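Local coordinates for protein quinone oxidoreductase (Coxiella burnetii, PDB 3TQH) that binds NADPH and probably uses it to reduce quinones, at residues 170-173 with 174-177; 278-281 with 282-286. All coordinates share one frame; numbering follows the deposited sequence.

In the fold
Interactions 1 and 2 are the C-terminal ends of two helices, their centres about 14 Å apart and on the same side of the chain's centre. Interaction 1 closes helix 164-175, which links strands 155-158 and 179-184 of the parallel Rossmann-type sheet. Interaction 2, later in the chain, closes helix 272-283, which follows edge strand 262-264. The helices meet through leucines, Leu172 CD1 lying 3.9 Å from Leu278 CD2, while Gln175 NE2 comes to 2.8 Å from O of Lys286 in the turn after helix 272-283. Both contacts lie away from the cofactor, about 9 Å from the Ile170 side chain and 12 Å from that of Leu278; Gly164 and Val165, at the start of helix 164-175, bind NADPH.

Interaction 1: residues 170-173 with 174-177; sequences IQLA and KQKG
The Gln175 carboxamide has Gln171 O obliquely above one face, displaced from NE2 and 3.6 Å from it; the methyl CD2 of Leu172 is on the same side, past the OE1 end. Off the other face, at the NE2 end, is Lys286 O, and Leu281 CD1 lies nearly in the amide plane at the OE1 edge. The chain is brought there with CG anti to its own carbonyl carbon (chi1 -69°), which sets CG 3.3 Å from Gln171 O. The Gln171 amide is buried, OE1 accepting from Arg288 N and NE2 donating to His167 O. This is the last turn of the helix in a beta-alpha-beta unit of the Rossmann-type domain. Lys174 N to Ile170 O and Gln175 N to Gln171 O, both 3.0 Å, are regular helical bonds; after them Lys176 N divides weakly between Leu172 O (3.1 Å) and Ala173 O (3.2 Å). Gly177 then ends the helix in a Schellman motif with phi at 92°, its N bonded to Lys174 O; any CB here would jam against the preceding carbonyl oxygen. Small Ala173 and branched Leu172 suit the inner side, where both meet Leu145 of helix 135-147, while Lys174 is exposed.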
ATOM      1  N   ILE A 170       7.291  -4.903  -9.075  1.00 10.79           N
ATOM      2  CA  ILE A 170       8.429  -5.202  -9.940  1.00 11.61           C
ATOM      3  C   ILE A 170       9.117  -6.506  -9.552  1.00 12.23           C
ATOM      4  O   ILE A 170       9.432  -7.327 -10.411  1.00 13.30           O
ATOM      5  CB  ILE A 170       9.480  -4.075  -9.909  1.00 12.08           C
ATOM      6  CG1 ILE A 170       8.947  -2.846 -10.655  1.00 11.57           C
ATOM      7  CG2 ILE A 170      10.810  -4.570 -10.515  1.00 12.20           C
ATOM      8  CD1 ILE A 170       9.839  -1.627 -10.540  1.00 12.32           C
ATOM      9  N   GLN A 171       9.356  -6.693  -8.262  1.00 12.15           N
ATOM     10  CA  GLN A 171      10.040  -7.898  -7.798  1.00 13.28           C
ATOM     11  C   GLN A 171       9.154  -9.115  -8.007  1.00 13.73           C
ATOM     12  O   GLN A 171       9.619 -10.148  -8.482  1.00 14.82           O
ATOM     13  CB  GLN A 171      10.405  -7.786  -6.331  1.00 13.18           C
ATOM     14  CG  GLN A 171      11.412  -6.727  -6.039  1.00 12.57           C
ATOM     15  CD  GLN A 171      11.619  -6.561  -4.559  1.00 11.72           C
ATOM     16  OE1 GLN A 171      12.351  -7.332  -3.949  1.00 12.60           O
ATOM     17  NE2 GLN A 171      10.967  -5.559  -3.966  1.00  9.90           N
ATOM     18  N   LEU A 172       7.880  -8.980  -7.648  1.00 13.01           N
ATOM     19  CA  LEU A 172       6.917 -10.056  -7.832  1.00 13.46           C
ATOM     20  C   LEU A 172       6.725 -10.406  -9.305  1.00 14.09           C
ATOM     21  O   LEU A 172       6.631 -11.583  -9.647  1.00 15.36           O
ATOM     22  CB  LEU A 172       5.580  -9.715  -7.168  1.00 12.55           C
ATOM     23  CG  LEU A 172       5.608  -9.744  -5.632  1.00 12.27           C
ATOM     24  CD1 LEU A 172       4.323  -9.155  -5.040  1.00 10.61           C
ATOM     25  CD2 LEU A 172       5.857 -11.156  -5.108  1.00 11.66           C
ATOM     26  N   ALA A 173       6.696  -9.398 -10.174  1.00 13.74           N
ATOM     27  CA  ALA A 173       6.559  -9.625 -11.621  1.00 14.44           C
ATOM     28  C   ALA A 173       7.776 -10.339 -12.210  1.00 16.24           C
ATOM     29  O   ALA A 173       7.633 -11.175 -13.095  1.00 17.36           O
ATOM     30  CB  ALA A 173       6.330  -8.311 -12.345  1.00 13.46           C
ATOM     31  N   LYS A 174       8.966  -9.994 -11.722  1.00 17.02           N
ATOM     32  CA  LYS A 174      10.205 -10.640 -12.140  1.00 19.04           C
ATOM     33  C   LYS A 174      10.201 -12.110 -11.731  1.00 20.64           C
ATOM     34  O   LYS A 174      10.588 -12.984 -12.519  1.00 22.15           O
ATOM     35  CB  LYS A 174      11.412  -9.919 -11.527  1.00 19.41           C
ATOM     36  CG  LYS A 174      12.781 -10.516 -11.878  1.00 22.22           C
ATOM     37  CD  LYS A 174      13.224 -10.144 -13.285  1.00 24.11           C
ATOM     38  CE  LYS A 174      14.561 -10.798 -13.622  1.00 27.41           C
ATOM     39  NZ  LYS A 174      14.962 -10.577 -15.045  1.00 29.35           N
ATOM     40  N   GLN A 175       9.748 -12.379 -10.509  1.00 20.56           N
ATOM     41  CA  GLN A 175       9.638 -13.754 -10.006  1.00 22.22           C
ATOM     42  C   GLN A 175       8.605 -14.591 -10.774  1.00 22.57           C
ATOM     43  O   GLN A 175       8.700 -15.814 -10.786  1.00 24.07           O
ATOM     44  CB  GLN A 175       9.311 -13.762  -8.508  1.00 21.94           C
ATOM     45  CG  GLN A 175      10.448 -13.273  -7.614  1.00 23.34           C
ATOM     46  CD  GLN A 175      10.011 -13.054  -6.167  1.00 24.51           C
ATOM     47  OE1 GLN A 175       9.167 -13.789  -5.640  1.00 25.76           O
ATOM     48  NE2 GLN A 175      10.589 -12.042  -5.519  1.00 23.73           N
ATOM     49  N   LYS A 176       7.629 -13.939 -11.407  1.00 21.39           N
ATOM     50  CA  LYS A 176       6.660 -14.635 -12.263  1.00 22.27           C
ATOM     51  C   LYS A 176       7.246 -14.970 -13.637  1.00 23.00           C
ATOM     52  O   LYS A 176       6.647 -15.736 -14.391  1.00 24.31           O
ATOM     53  CB  LYS A 176       5.391 -13.803 -12.454  1.00 21.20           C
ATOM     54  CG  LYS A 176       4.561 -13.602 -11.198  1.00 22.28           C
ATOM     55  CD  LYS A 176       3.592 -14.755 -10.948  1.00 26.48           C
ATOM     56  CE  LYS A 176       2.590 -14.402  -9.817  1.00 27.36           C
ATOM     57  NZ  LYS A 176       1.673 -13.268 -10.181  1.00 25.69           N
ATOM     58  N   GLY A 177       8.398 -14.387 -13.965  1.00 22.33           N
ATOM     59  CA  GLY A 177       9.071 -14.653 -15.235  1.00 23.25           C
ATOM     60  C   GLY A 177       8.680 -13.690 -16.342  1.00 22.02           C
ATOM     61  O   GLY A 177       8.796 -14.014 -17.513  1.00 23.05           O
TER

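Interaction 2: residues 278-281 with 282-286; sequences LGKL and VSEDK
A chi1 of 58° places OG of Ser283 between its own N and carbonyl carbon, turned back against the helix, where it donates to Lys280 O at 2.6 Å. Serine suits this place because its short hydroxyl can turn back to a backbone carbonyl of its own helix. Lys280 instead carries CG anti to its backbone N (chi1 -160°) and extends straight beyond it, bringing CG and CE alongside the carboxylate of Glu284. These side chains surround the C-terminus of helix 272-283, which ends in a Schellman motif. Asp285, at a phi of 53°, is the C-prime residue: its N reaches back to Val282 O, and Lys286 N bonds to Leu281 O at 2.8 Å. Aspartate tolerates positive phi better than most residues that have a side chain; here its CB points away from the preceding turn, and the residue is exposed.

Upstream of the cap the bonding is regular, with Val282 N on Leu278 O and Ser283 N on Gly279 O. Lys280 O has two donors, Glu284 N at 2.9 Å, nearly along its C=O axis, and the serine hydroxyl well off that axis, so a carbonyl near the end of the helix is held doubly. Glu284 OE2 comes to 3.7 Å of Lys280 CE, yet NZ remains 4.6 Å from OE2; the opposite charges probably attract without forming a salt bridge between two exposed side chains.

On the buried side, Val282 CG2 sits 3.2 Å from Leu278 O, and the valine also meets Leu126 of a neighbouring loop. Its compact branches fit close to the backbone there. Leu281 is the residue most enclosed by the turn, and its branched end also rests on Leu172 of helix 164-175. As the chain folds back, Lys286 crosses the leucine at about a right angle, its CB 4.1 Å from Leu281 CD2.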
ATOM      1  N   LEU A 278       3.673 -13.544   1.167  1.00 17.99           N
ATOM      2  CA  LEU A 278       4.522 -12.360   1.036  1.00 16.61           C
ATOM      3  C   LEU A 278       5.515 -12.238   2.192  1.00 17.28           C
ATOM      4  O   LEU A 278       6.683 -11.917   1.977  1.00 17.14           O
ATOM      5  CB  LEU A 278       3.671 -11.092   0.939  1.00 15.15           C
ATOM      6  CG  LEU A 278       2.820 -10.962  -0.325  1.00 14.42           C
ATOM      7  CD1 LEU A 278       1.936  -9.728  -0.234  1.00 13.71           C
ATOM      8  CD2 LEU A 278       3.693 -10.916  -1.570  1.00 13.02           C
ATOM      9  N   GLY A 279       5.046 -12.495   3.409  1.00 18.12           N
ATOM     10  CA  GLY A 279       5.901 -12.431   4.584  1.00 19.27           C
ATOM     11  C   GLY A 279       7.001 -13.480   4.587  1.00 20.71           C
ATOM     12  O   GLY A 279       8.111 -13.221   5.049  1.00 21.11           O
ATOM     13  N   LYS A 280       6.692 -14.669   4.080  1.00 21.81           N
ATOM     14  CA  LYS A 280       7.685 -15.738   3.970  1.00 23.75           C
ATOM     15  C   LYS A 280       8.822 -15.327   3.025  1.00 22.99           C
ATOM     16  O   LYS A 280      10.001 -15.473   3.358  1.00 23.79           O
ATOM     17  CB  LYS A 280       7.029 -17.031   3.480  1.00 25.07           C
ATOM     18  CG  LYS A 280       7.833 -18.281   3.792  1.00 28.62           C
ATOM     19  CD  LYS A 280       7.057 -19.548   3.442  1.00 31.34           C
ATOM     20  CE  LYS A 280       7.793 -20.791   3.903  1.00 34.91           C
ATOM     21  NZ  LYS A 280       7.139 -22.019   3.393  1.00 37.71           N
ATOM     22  N   LEU A 281       8.450 -14.801   1.857  1.00 21.46           N
ATOM     23  CA  LEU A 281       9.410 -14.293   0.877  1.00 20.81           C
ATOM     24  C   LEU A 281      10.343 -13.275   1.508  1.00 20.63           C
ATOM     25  O   LEU A 281      11.557 -13.347   1.328  1.00 21.36           O
ATOM     26  CB  LEU A 281       8.693 -13.643  -0.315  1.00 19.14           C
ATOM     27  CG  LEU A 281       7.885 -14.526  -1.274  1.00 19.17           C
ATOM     28  CD1 LEU A 281       7.337 -13.672  -2.417  1.00 16.69           C
ATOM     29  CD2 LEU A 281       8.712 -15.687  -1.821  1.00 19.90           C
ATOM     30  N   VAL A 282       9.776 -12.331   2.256  1.00 20.06           N
ATOM     31  CA  VAL A 282      10.588 -11.299   2.904  1.00 20.00           C
ATOM     32  C   VAL A 282      11.555 -11.894   3.927  1.00 22.09           C
ATOM     33  O   VAL A 282      12.710 -11.481   3.995  1.00 22.48           O
ATOM     34  CB  VAL A 282       9.724 -10.221   3.583  1.00 19.03           C
ATOM     35  CG1 VAL A 282      10.614  -9.162   4.226  1.00 18.87           C
ATOM     36  CG2 VAL A 282       8.777  -9.587   2.582  1.00 17.14           C
ATOM     37  N   SER A 283      11.088 -12.865   4.708  1.00 23.84           N
ATOM     38  CA  SER A 283      11.935 -13.518   5.711  1.00 26.36           C
ATOM     39  C   SER A 283      13.047 -14.352   5.080  1.00 27.91           C
ATOM     40  O   SER A 283      14.109 -14.507   5.670  1.00 29.67           O
ATOM     41  CB  SER A 283      11.103 -14.390   6.654  1.00 27.65           C
ATOM     42  OG  SER A 283      10.377 -15.374   5.940  1.00 28.75           O
ATOM     43  N   GLU A 284      12.800 -14.881   3.884  1.00 28.06           N
ATOM     44  CA  GLU A 284      13.786 -15.699   3.166  1.00 29.72           C
ATOM     45  C   GLU A 284      14.701 -14.867   2.240  1.00 28.96           C
ATOM     46  O   GLU A 284      15.417 -15.428   1.408  1.00 29.78           O
ATOM     47  CB  GLU A 284      13.065 -16.799   2.363  1.00 30.22           C
ATOM     48  CG  GLU A 284      12.369 -17.846   3.235  1.00 32.42           C
ATOM     49  CD  GLU A 284      11.521 -18.847   2.444  1.00 33.75           C
ATOM     50  OE1 GLU A 284      11.100 -18.533   1.308  1.00 33.09           O
ATOM     51  OE2 GLU A 284      11.263 -19.950   2.972  1.00 35.72           O
ATOM     52  N   ASP A 285      14.681 -13.541   2.399  1.00 27.71           N
ATOM     53  CA  ASP A 285      15.427 -12.611   1.535  1.00 27.15           C
ATOM     54  C   ASP A 285      15.135 -12.824   0.036  1.00 26.37           C
ATOM     55  O   ASP A 285      16.017 -12.656  -0.809  1.00 26.71           O
ATOM     56  CB  ASP A 285      16.944 -12.680   1.823  1.00 29.08           C
ATOM     57  CG  ASP A 285      17.335 -12.058   3.180  1.00 30.75           C
ATOM     58  OD1 ASP A 285      16.490 -11.418   3.843  1.00 30.79           O
ATOM     59  OD2 ASP A 285      18.512 -12.203   3.586  1.00 34.14           O
ATOM     60  N   LYS A 286      13.893 -13.190  -0.281  1.00 25.53           N
ATOM     61  CA  LYS A 286      13.456 -13.393  -1.669  1.00 25.17           C
ATOM     62  C   LYS A 286      12.619 -12.223  -2.182  1.00 22.75           C
ATOM     63  O   LYS A 286      12.326 -12.133  -3.375  1.00 22.01           O
ATOM     64  CB  LYS A 286      12.655 -14.694  -1.793  1.00 26.38           C
ATOM     65  CG  LYS A 286      13.476 -15.959  -1.518  1.00 30.27           C
ATOM     66  CD  LYS A 286      12.668 -17.239  -1.752  1.00 33.30           C
ATOM     67  CE  LYS A 286      12.590 -17.618  -3.238  1.00 35.08           C
ATOM     68  NZ  LYS A 286      13.809 -18.343  -3.738  1.00 37.85           N
TER